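Local coordinates for protein possible galactose mutarotase (Streptomyces platensis subsp. rosaceus, PDB 4RNL) that probably interconverts the alpha and beta anomers of galactose or a related aldose sugar, as aldose 1-epimerases do, although its own activity is unproven, at residues F94-R99 / V325-E330; T183-G188 / T336-S341; A259-P264 / A303-E308. One frame throughout, in Å; residues are numbered along the deposited sequence.

Interaction 1 (F94-R99 / V325-E330)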
loop_
_atom_site.group_PDB
_atom_site.type_symbol
_atom_site.label_atom_id
_atom_site.label_comp_id
_atom_site.label_asym_id
_atom_site.label_seq_id
_atom_site.Cartn_x
_atom_site.Cartn_y
_atom_site.Cartn_z
ATOM N N PHE A 94 -19.507 9.731 6.949
ATOM C CA PHE A 94 -18.942 9.996 8.276
ATOM C C PHE A 94 -19.249 11.426 8.709
ATOM O O PHE A 94 -19.652 12.252 7.892
ATOM C CB PHE A 94 -17.430 9.709 8.322
ATOM C CG PHE A 94 -16.601 10.608 7.437
ATOM C CD1 PHE A 94 -16.446 10.327 6.090
ATOM C CD2 PHE A 94 -15.968 11.728 7.962
ATOM C CE1 PHE A 94 -15.671 11.146 5.279
ATOM C CE2 PHE A 94 -15.196 12.559 7.156
ATOM C CZ PHE A 94 -15.049 12.267 5.815
ATOM N N VAL A 95 -19.082 11.705 10.000
ATOM C CA VAL A 95 -19.304 13.044 10.528
ATOM C C VAL A 95 -17.973 13.679 10.905
ATOM O O VAL A 95 -17.134 13.052 11.552
ATOM C CB VAL A 95 -20.250 13.019 11.747
ATOM C CG1 VAL A 95 -20.438 14.423 12.332
ATOM C CG2 VAL A 95 -21.590 12.445 11.357
ATOM N N LEU A 96 -17.769 14.920 10.476
ATOM C CA LEU A 96 -16.578 15.664 10.868
ATOM C C LEU A 96 -17.001 17.076 11.218
ATOM O O LEU A 96 -17.643 17.762 10.417
ATOM C CB LEU A 96 -15.526 15.666 9.750
ATOM C CG LEU A 96 -14.239 16.444 10.037
ATOM C CD1 LEU A 96 -13.533 15.897 11.261
ATOM C CD2 LEU A 96 -13.301 16.424 8.830
ATOM N N ASP A 97 -16.652 17.494 12.429
ATOM C CA ASP A 97 -17.067 18.787 12.967
ATOM C C ASP A 97 -18.550 19.076 12.747
ATOM O O ASP A 97 -18.911 20.148 12.261
ATOM C CB ASP A 97 -16.208 19.917 12.396
ATOM C CG ASP A 97 -14.737 19.759 12.733
ATOM O OD1 ASP A 97 -14.415 18.983 13.660
ATOM O OD2 ASP A 97 -13.905 20.414 12.072
ATOM N N GLY A 98 -19.399 18.112 13.095
ATOM C CA GLY A 98 -20.841 18.321 13.094
ATOM C C GLY A 98 -21.494 18.204 11.731
ATOM O O GLY A 98 -22.718 18.281 11.604
ATOM N N ARG A 99 -20.665 18.009 10.710
ATOM C CA ARG A 99 -21.117 17.943 9.328
ATOM C C ARG A 99 -21.040 16.514 8.801
ATOM O O ARG A 99 -20.026 15.831 8.989
ATOM C CB ARG A 99 -20.249 18.874 8.472
ATOM C CG ARG A 99 -20.434 18.726 6.974
ATOM C CD ARG A 99 -20.234 20.065 6.266
ATOM N NE ARG A 99 -18.915 20.196 5.648
ATOM C CZ ARG A 99 -18.700 20.212 4.335
ATOM N NH1 ARG A 99 -17.464 20.342 3.869
ATOM N NH2 ARG A 99 -19.715 20.106 3.486
ATOM N N VAL A 325 -7.866 12.551 11.410
ATOM C CA VAL A 325 -8.236 13.929 11.063
ATOM C C VAL A 325 -6.991 14.778 10.789
ATOM O O VAL A 325 -5.974 14.649 11.479
ATOM C CB VAL A 325 -9.107 14.568 12.179
ATOM C CG1 VAL A 325 -9.411 16.050 11.889
ATOM C CG2 VAL A 325 -10.394 13.796 12.318
ATOM N N LEU A 326 -7.061 15.625 9.764
ATOM C CA LEU A 326 -6.014 16.615 9.504
ATOM C C LEU A 326 -6.670 17.991 9.438
ATOM O O LEU A 326 -7.721 18.147 8.812
ATOM C CB LEU A 326 -5.282 16.320 8.192
ATOM C CG LEU A 326 -4.157 17.298 7.841
ATOM C CD1 LEU A 326 -2.998 17.148 8.829
ATOM C CD2 LEU A 326 -3.670 17.115 6.409
ATOM N N ARG A 327 -6.059 18.980 10.090
ATOM C CA ARG A 327 -6.615 20.328 10.146
ATOM C C ARG A 327 -5.651 21.348 9.559
ATOM O O ARG A 327 -4.456 21.085 9.483
ATOM C CB ARG A 327 -6.960 20.688 11.590
ATOM C CG ARG A 327 -8.097 19.865 12.134
ATOM C CD ARG A 327 -8.443 20.234 13.565
ATOM N NE ARG A 327 -9.430 19.288 14.075
ATOM C CZ ARG A 327 -10.728 19.357 13.802
ATOM N NH1 ARG A 327 -11.197 20.343 13.049
ATOM N NH2 ARG A 327 -11.558 18.446 14.287
ATOM N N PRO A 328 -6.168 22.515 9.130
ATOM C CA PRO A 328 -5.266 23.530 8.576
ATOM C C PRO A 328 -4.170 23.909 9.564
ATOM O O PRO A 328 -4.434 23.996 10.766
ATOM C CB PRO A 328 -6.198 24.720 8.322
ATOM C CG PRO A 328 -7.518 24.093 8.053
ATOM C CD PRO A 328 -7.583 22.905 8.991
ATOM N N GLY A 329 -2.951 24.101 9.070
ATOM C CA GLY A 329 -1.841 24.436 9.943
ATOM C C GLY A 329 -1.084 23.207 10.413
ATOM O O GLY A 329 0.025 23.322 10.937
ATOM N N GLU A 330 -1.682 22.030 10.240
ATOM C CA GLU A 330 -1.033 20.782 10.622
ATOM C C GLU A 330 -0.327 20.144 9.434
ATOM O O GLU A 330 -0.551 20.535 8.291
ATOM C CB GLU A 330 -2.055 19.800 11.193
ATOM C CG GLU A 330 -2.778 20.305 12.430
ATOM C CD GLU A 330 -3.779 19.301 12.963
ATOM O OE1 GLU A 330 -4.276 18.472 12.174
ATOM O OE2 GLU A 330 -4.066 19.334 14.178
#
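R327 meets D97 end-on, its two terminal nitrogens each taking one carboxylate oxygen. R327 NH1 donates to D97 OD2 at 2.9 Å, and R327 NH2 to D97 OD1 at 3.0 Å, both nearly straight and on the syn lone pairs. The carboxylate and guanidinium planes lie 15° apart, so the two groups are nearly coplanar and meet edge to edge as a bidentate salt bridge. Beside it, L96 CD1 rests against V325 CG2 at 3.9 Å, an apolar patch suited to branched aliphatic residues. Were R327 replaced by an alanine, the D97 carboxylate would probably lose its cationic mate, leaving L96 against V325 as the remaining direct touch between the segments.

Each charged residue is presented by a turn. D97 occupies the first corner of a type I' turn from L96 to R99, where it and G98 both have positive phi, which G98 as a glycine readily accepts. R327 opens a type II turn closed by E330 N to R327 O at 3.0 Å, with G329 at its third position. Its chain runs extended from CG to NE to reach D97, while R327 N donates to E330 OE1 at 2.8 Å from above the carboxylate plane. P174 touches both D97 and R327. The contact lies at the surface, joining the hairpin of strands 93-96 and 99-102 to strand 325-326, which pairs with strand 175-176.

Interaction 2 (T183-G188 / T336-S341)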
loop_
_atom_site.group_PDB
_atom_site.type_symbol
_atom_site.label_atom_id
_atom_site.label_comp_id
_atom_site.label_asym_id
_atom_site.label_seq_id
_atom_site.Cartn_x
_atom_site.Cartn_y
_atom_site.Cartn_z
ATOM N N THR A 183 1.126 -2.262 -2.630
ATOM C CA THR A 183 1.988 -3.260 -3.273
ATOM C C THR A 183 1.677 -4.668 -2.727
ATOM O O THR A 183 1.523 -4.850 -1.517
ATOM C CB THR A 183 3.485 -2.908 -3.048
ATOM O OG1 THR A 183 3.862 -1.817 -3.911
ATOM C CG2 THR A 183 4.386 -4.097 -3.348
ATOM N N TYR A 184 1.539 -5.649 -3.617
ATOM C CA TYR A 184 1.519 -7.053 -3.210
ATOM C C TYR A 184 2.857 -7.654 -3.623
ATOM O O TYR A 184 3.340 -7.416 -4.750
ATOM C CB TYR A 184 0.479 -7.879 -3.971
ATOM C CG TYR A 184 -0.982 -7.478 -3.957
ATOM C CD1 TYR A 184 -1.413 -6.294 -4.550
ATOM C CD2 TYR A 184 -1.943 -8.342 -3.439
ATOM C CE1 TYR A 184 -2.760 -5.963 -4.584
ATOM C CE2 TYR A 184 -3.285 -8.024 -3.473
ATOM C CZ TYR A 184 -3.686 -6.838 -4.050
ATOM O OH TYR A 184 -5.026 -6.523 -4.094
ATOM N N LEU A 185 3.429 -8.479 -2.752
ATOM C CA LEU A 185 4.720 -9.091 -3.031
ATOM C C LEU A 185 4.652 -10.613 -3.009
ATOM O O LEU A 185 3.943 -11.220 -2.202
ATOM C CB LEU A 185 5.770 -8.609 -2.020
ATOM C CG LEU A 185 6.143 -7.130 -2.114
ATOM C CD1 LEU A 185 6.925 -6.712 -0.885
ATOM C CD2 LEU A 185 6.935 -6.867 -3.398
ATOM N N ASN A 186 5.378 -11.230 -3.931
ATOM C CA ASN A 186 5.717 -12.644 -3.824
ATOM C C ASN A 186 7.241 -12.703 -3.871
ATOM O O ASN A 186 7.845 -12.450 -4.918
ATOM C CB ASN A 186 5.097 -13.452 -4.978
ATOM C CG ASN A 186 5.287 -14.957 -4.816
ATOM O OD1 ASN A 186 6.359 -15.420 -4.412
ATOM N ND2 ASN A 186 4.254 -15.728 -5.141
ATOM N N LEU A 187 7.862 -13.018 -2.736
ATOM C CA LEU A 187 9.324 -12.955 -2.617
ATOM C C LEU A 187 10.019 -14.046 -3.430
ATOM O O LEU A 187 11.236 -14.013 -3.616
ATOM C CB LEU A 187 9.756 -13.008 -1.141
ATOM C CG LEU A 187 9.214 -11.873 -0.271
ATOM C CD1 LEU A 187 9.706 -11.966 1.172
ATOM C CD2 LEU A 187 9.603 -10.517 -0.886
ATOM N N GLY A 188 9.240 -15.006 -3.931
ATOM C CA GLY A 188 9.766 -16.043 -4.809
ATOM C C GLY A 188 9.610 -15.668 -6.274
ATOM O O GLY A 188 10.021 -16.414 -7.171
ATOM N N THR A 336 7.059 4.625 5.332
ATOM C CA THR A 336 7.181 3.178 5.315
ATOM C C THR A 336 8.435 2.807 4.517
ATOM O O THR A 336 8.748 3.434 3.502
ATOM C CB THR A 336 5.899 2.524 4.747
ATOM O OG1 THR A 336 4.788 2.828 5.617
ATOM C CG2 THR A 336 6.057 1.008 4.671
ATOM N N VAL A 337 9.191 1.832 5.011
ATOM C CA VAL A 337 10.421 1.422 4.344
ATOM C C VAL A 337 10.357 -0.073 4.079
ATOM O O VAL A 337 10.047 -0.858 4.978
ATOM C CB VAL A 337 11.669 1.718 5.202
ATOM C CG1 VAL A 337 12.940 1.325 4.443
ATOM C CG2 VAL A 337 11.722 3.188 5.610
ATOM N N TYR A 338 10.626 -0.461 2.835
ATOM C CA TYR A 338 10.678 -1.863 2.461
ATOM C C TYR A 338 12.146 -2.224 2.307
ATOM O O TYR A 338 12.768 -1.840 1.321
ATOM C CB TYR A 338 9.987 -2.074 1.114
ATOM C CG TYR A 338 8.504 -1.761 1.086
ATOM C CD1 TYR A 338 8.044 -0.447 1.074
ATOM C CD2 TYR A 338 7.569 -2.786 1.024
ATOM C CE1 TYR A 338 6.686 -0.164 1.029
ATOM C CE2 TYR A 338 6.215 -2.517 0.970
ATOM C CZ TYR A 338 5.781 -1.206 0.975
ATOM O OH TYR A 338 4.431 -0.949 0.929
ATOM N N ALA A 339 12.702 -2.954 3.270
ATOM C CA ALA A 339 14.124 -3.302 3.236
ATOM C C ALA A 339 14.306 -4.767 2.854
ATOM O O ALA A 339 13.897 -5.666 3.594
ATOM C CB ALA A 339 14.785 -3.012 4.588
ATOM N N PHE A 340 14.920 -5.002 1.696
ATOM C CA PHE A 340 15.107 -6.359 1.192
ATOM C C PHE A 340 16.493 -6.879 1.527
ATOM O O PHE A 340 17.466 -6.124 1.546
ATOM C CB PHE A 340 14.868 -6.417 -0.328
ATOM C CG PHE A 340 13.443 -6.124 -0.725
ATOM C CD1 PHE A 340 13.007 -4.814 -0.885
ATOM C CD2 PHE A 340 12.532 -7.160 -0.914
ATOM C CE1 PHE A 340 11.683 -4.542 -1.236
ATOM C CE2 PHE A 340 11.221 -6.899 -1.263
ATOM C CZ PHE A 340 10.789 -5.586 -1.416
ATOM N N SER A 341 16.577 -8.178 1.787
ATOM C CA SER A 341 17.848 -8.836 2.076
ATOM C C SER A 341 17.664 -10.305 1.759
ATOM O O SER A 341 16.655 -10.687 1.161
ATOM C CB SER A 341 18.225 -8.662 3.545
ATOM O OG SER A 341 17.233 -9.229 4.387
HETATM O O HOH W 1 3.023 -3.718 0.645
#
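L187 and L185 press their methyl groups against the far end of the F340 ring. L187 CD2 lies 4.0 Å from F340 CE2, in the ring plane and at its edge, while L185 CD1 approaches F340 CZ obliquely at 4.1 Å. L185 and F340 reach for each other from opposite directions. F340 has CG anti to its carbonyl carbon (chi1 -66°), which sends the ring out from the strand and lets CE2 and CZ meet a different leucine each. Phenylalanine suits this place because its length bridges two backbones that come no closer than 9.6 Å between the CA atoms of L187 and F340, and leucine suits the other side because its branched end carries a methyl out to the ring.

Toward Y338 the fit is looser: L185 CD1 stands 4.4 Å from Y338 CD2. Beyond it a water takes over, lying in the plane of the tyrosine ring at its edge. It is hydrogen-bonded to T183 O at 2.9 Å, the carbonyl accepting, and to Y338 OH at 3.1 Å, so a single water links the two segments through polar atoms. L185 also touches L270, and F340 touches V48. At the other end, N186 OD1 accepts from G188 N in an Asx turn that holds the chain around L187.

Strands 180-185 and 332-342 belong to different sheets of the beta-sandwich expected of the galactose mutarotase family. The touching atoms are leucine methyls and aromatic carbons, so their direct contact is dispersive and apolar, while the buried tyrosine hydroxyl and threonine carbonyl share a water as polar partner.

Interaction 3 (A259-P264 / A303-E308)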
loop_
_atom_site.group_PDB
_atom_site.type_symbol
_atom_site.label_atom_id
_atom_site.label_comp_id
_atom_site.label_asym_id
_atom_site.label_seq_id
_atom_site.Cartn_x
_atom_site.Cartn_y
_atom_site.Cartn_z
ATOM N N ALA A 259 7.093 -5.775 10.505
ATOM C CA ALA A 259 6.790 -7.013 9.798
ATOM C C ALA A 259 8.039 -7.569 9.159
ATOM O O ALA A 259 8.854 -6.818 8.615
ATOM C CB ALA A 259 5.720 -6.780 8.743
ATOM N N GLU A 260 8.185 -8.889 9.219
ATOM C CA GLU A 260 9.266 -9.574 8.509
ATOM C C GLU A 260 8.661 -10.699 7.705
ATOM O O GLU A 260 8.017 -11.588 8.265
ATOM C CB GLU A 260 10.300 -10.129 9.501
ATOM C CG GLU A 260 11.094 -9.030 10.222
ATOM C CD GLU A 260 11.964 -9.570 11.339
ATOM O OE1 GLU A 260 11.729 -10.716 11.777
ATOM O OE2 GLU A 260 12.887 -8.850 11.779
ATOM N N LEU A 261 8.859 -10.647 6.390
ATOM C CA LEU A 261 8.313 -11.646 5.485
ATOM C C LEU A 261 9.493 -12.374 4.848
ATOM O O LEU A 261 10.527 -11.754 4.535
ATOM C CB LEU A 261 7.484 -10.939 4.410
ATOM C CG LEU A 261 6.733 -11.757 3.361
ATOM C CD1 LEU A 261 5.596 -12.582 3.962
ATOM C CD2 LEU A 261 6.192 -10.794 2.305
ATOM N N TYR A 262 9.360 -13.684 4.671
ATOM C CA TYR A 262 10.478 -14.483 4.186
ATOM C C TYR A 262 10.017 -15.635 3.308
ATOM O O TYR A 262 9.063 -16.341 3.646
ATOM C CB TYR A 262 11.286 -15.021 5.378
ATOM C CG TYR A 262 12.395 -15.984 4.999
ATOM C CD1 TYR A 262 13.465 -15.566 4.216
ATOM C CD2 TYR A 262 12.384 -17.297 5.447
ATOM C CE1 TYR A 262 14.487 -16.443 3.868
ATOM C CE2 TYR A 262 13.406 -18.184 5.106
ATOM C CZ TYR A 262 14.455 -17.746 4.314
ATOM O OH TYR A 262 15.477 -18.623 3.966
ATOM N N ASP A 263 10.696 -15.825 2.176
ATOM C CA ASP A 263 10.468 -17.007 1.336
ATOM C C ASP A 263 11.622 -17.993 1.457
ATOM O O ASP A 263 12.714 -17.731 0.948
ATOM C CB ASP A 263 10.325 -16.612 -0.143
ATOM C CG ASP A 263 10.297 -17.822 -1.067
ATOM O OD1 ASP A 263 9.703 -18.855 -0.675
ATOM O OD2 ASP A 263 10.881 -17.757 -2.183
ATOM N N PRO A 264 11.386 -19.139 2.115
ATOM C CA PRO A 264 12.466 -20.121 2.283
ATOM C C PRO A 264 13.067 -20.616 0.971
ATOM O O PRO A 264 14.233 -21.020 0.956
ATOM C CB PRO A 264 11.763 -21.284 2.992
ATOM C CG PRO A 264 10.658 -20.617 3.775
ATOM C CD PRO A 264 10.182 -19.493 2.895
ATOM N N ALA A 303 -1.475 -15.120 -4.997
ATOM C CA ALA A 303 -0.293 -14.993 -5.862
ATOM C C ALA A 303 0.722 -14.055 -5.238
ATOM O O ALA A 303 1.921 -14.174 -5.484
ATOM C CB ALA A 303 -0.692 -14.496 -7.251
ATOM N N GLY A 304 0.234 -13.124 -4.421
ATOM C CA GLY A 304 1.083 -12.193 -3.693
ATOM C C GLY A 304 0.398 -11.743 -2.414
ATOM O O GLY A 304 -0.791 -12.012 -2.224
ATOM N N LEU A 305 1.140 -11.071 -1.536
ATOM C CA LEU A 305 0.607 -10.636 -0.247
ATOM C C LEU A 305 0.748 -9.140 -0.153
ATOM O O LEU A 305 1.825 -8.603 -0.419
ATOM C CB LEU A 305 1.406 -11.260 0.899
ATOM C CG LEU A 305 1.607 -12.766 0.791
ATOM C CD1 LEU A 305 2.598 -13.251 1.838
ATOM C CD2 LEU A 305 0.265 -13.468 0.937
ATOM N N ALA A 306 -0.329 -8.459 0.221
ATOM C CA ALA A 306 -0.240 -7.020 0.444
ATOM C C ALA A 306 -0.122 -6.749 1.937
ATOM O O ALA A 306 -0.930 -7.237 2.732
ATOM C CB ALA A 306 -1.457 -6.294 -0.138
ATOM N N LEU A 307 0.898 -5.980 2.314
ATOM C CA LEU A 307 1.063 -5.526 3.691
ATOM C C LEU A 307 0.957 -4.013 3.660
ATOM O O LEU A 307 1.927 -3.328 3.356
ATOM C CB LEU A 307 2.433 -5.939 4.230
ATOM C CG LEU A 307 2.714 -7.443 4.250
ATOM C CD1 LEU A 307 4.183 -7.724 4.554
ATOM C CD2 LEU A 307 1.849 -8.099 5.279
ATOM N N GLU A 308 -0.232 -3.496 3.940
ATOM C CA GLU A 308 -0.495 -2.069 3.791
ATOM C C GLU A 308 -0.474 -1.378 5.136
ATOM O O GLU A 308 -1.352 -1.606 5.976
ATOM C CB GLU A 308 -1.864 -1.847 3.141
ATOM C CG GLU A 308 -2.127 -2.756 1.956
ATOM C CD GLU A 308 -3.605 -2.964 1.717
ATOM O OE1 GLU A 308 -4.354 -1.977 1.802
ATOM O OE2 GLU A 308 -4.017 -4.116 1.466
#
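L261 turns CG anti to its backbone nitrogen (chi1 -177°), whereas L305 carries CG anti to its carbonyl carbon (chi1 -50°), and with these settings one methyl of each reaches the other. L261 CD1 and L305 CD1 touch at 3.7 Å, the two side chains crossing at a slant. The other branch of L261 serves a second partner, its CD2 lying 4.3 Å from L307 CD1, a looser approach. One leucine thus addresses two residues of the opposing strand, L305 and L307, which alternate with A306 and so point to the same side. Leucine fits these buried positions: the two branches of L261 serve two partners, and L305 and L307 each offer one methyl.

This is the face-to-face packing of a beta-sandwich, the fold to be expected of an aldose 1-epimerase relative. Strand 256-262 runs in the nine-stranded antiparallel sheet, and strand 305-310 in the seven-stranded one. L261 is backbone-bonded to L270 within its own sheet, and L305 to L185 within the other.

Further packing surrounds the three leucines: L261 also touches L187 and H198, and L307 packs on L272, L279 and L281. E308, on the other face of its strand from L307, touches H182, Q280 and Y282, and its OE2 is hydrogen-bonded to a glycerol that probably comes from the crystallisation liquor.

Interactions 2 and 3 are neighbours in the core, with centres about 7 Å apart, and both join the nine-stranded sheet to the seven-stranded one. Strands 180-185 and 305-310 pair in the latter, where L185 N lies 2.8 Å from L305 O in a probable hydrogen bond, and the two contacts also pack together where L261 touches L187. Interaction 1 stands apart at the surface, its centre about 34 Å from either and across the centre of the chain. Along the sequence 303-308 precedes 325-330, and 336-341 follows; interaction 3 is nested within the loops closed by both others, while interactions 1 and 2 alternate. The C-terminal part of the chain thus packs against earlier segments, twice in the core and once at the surface.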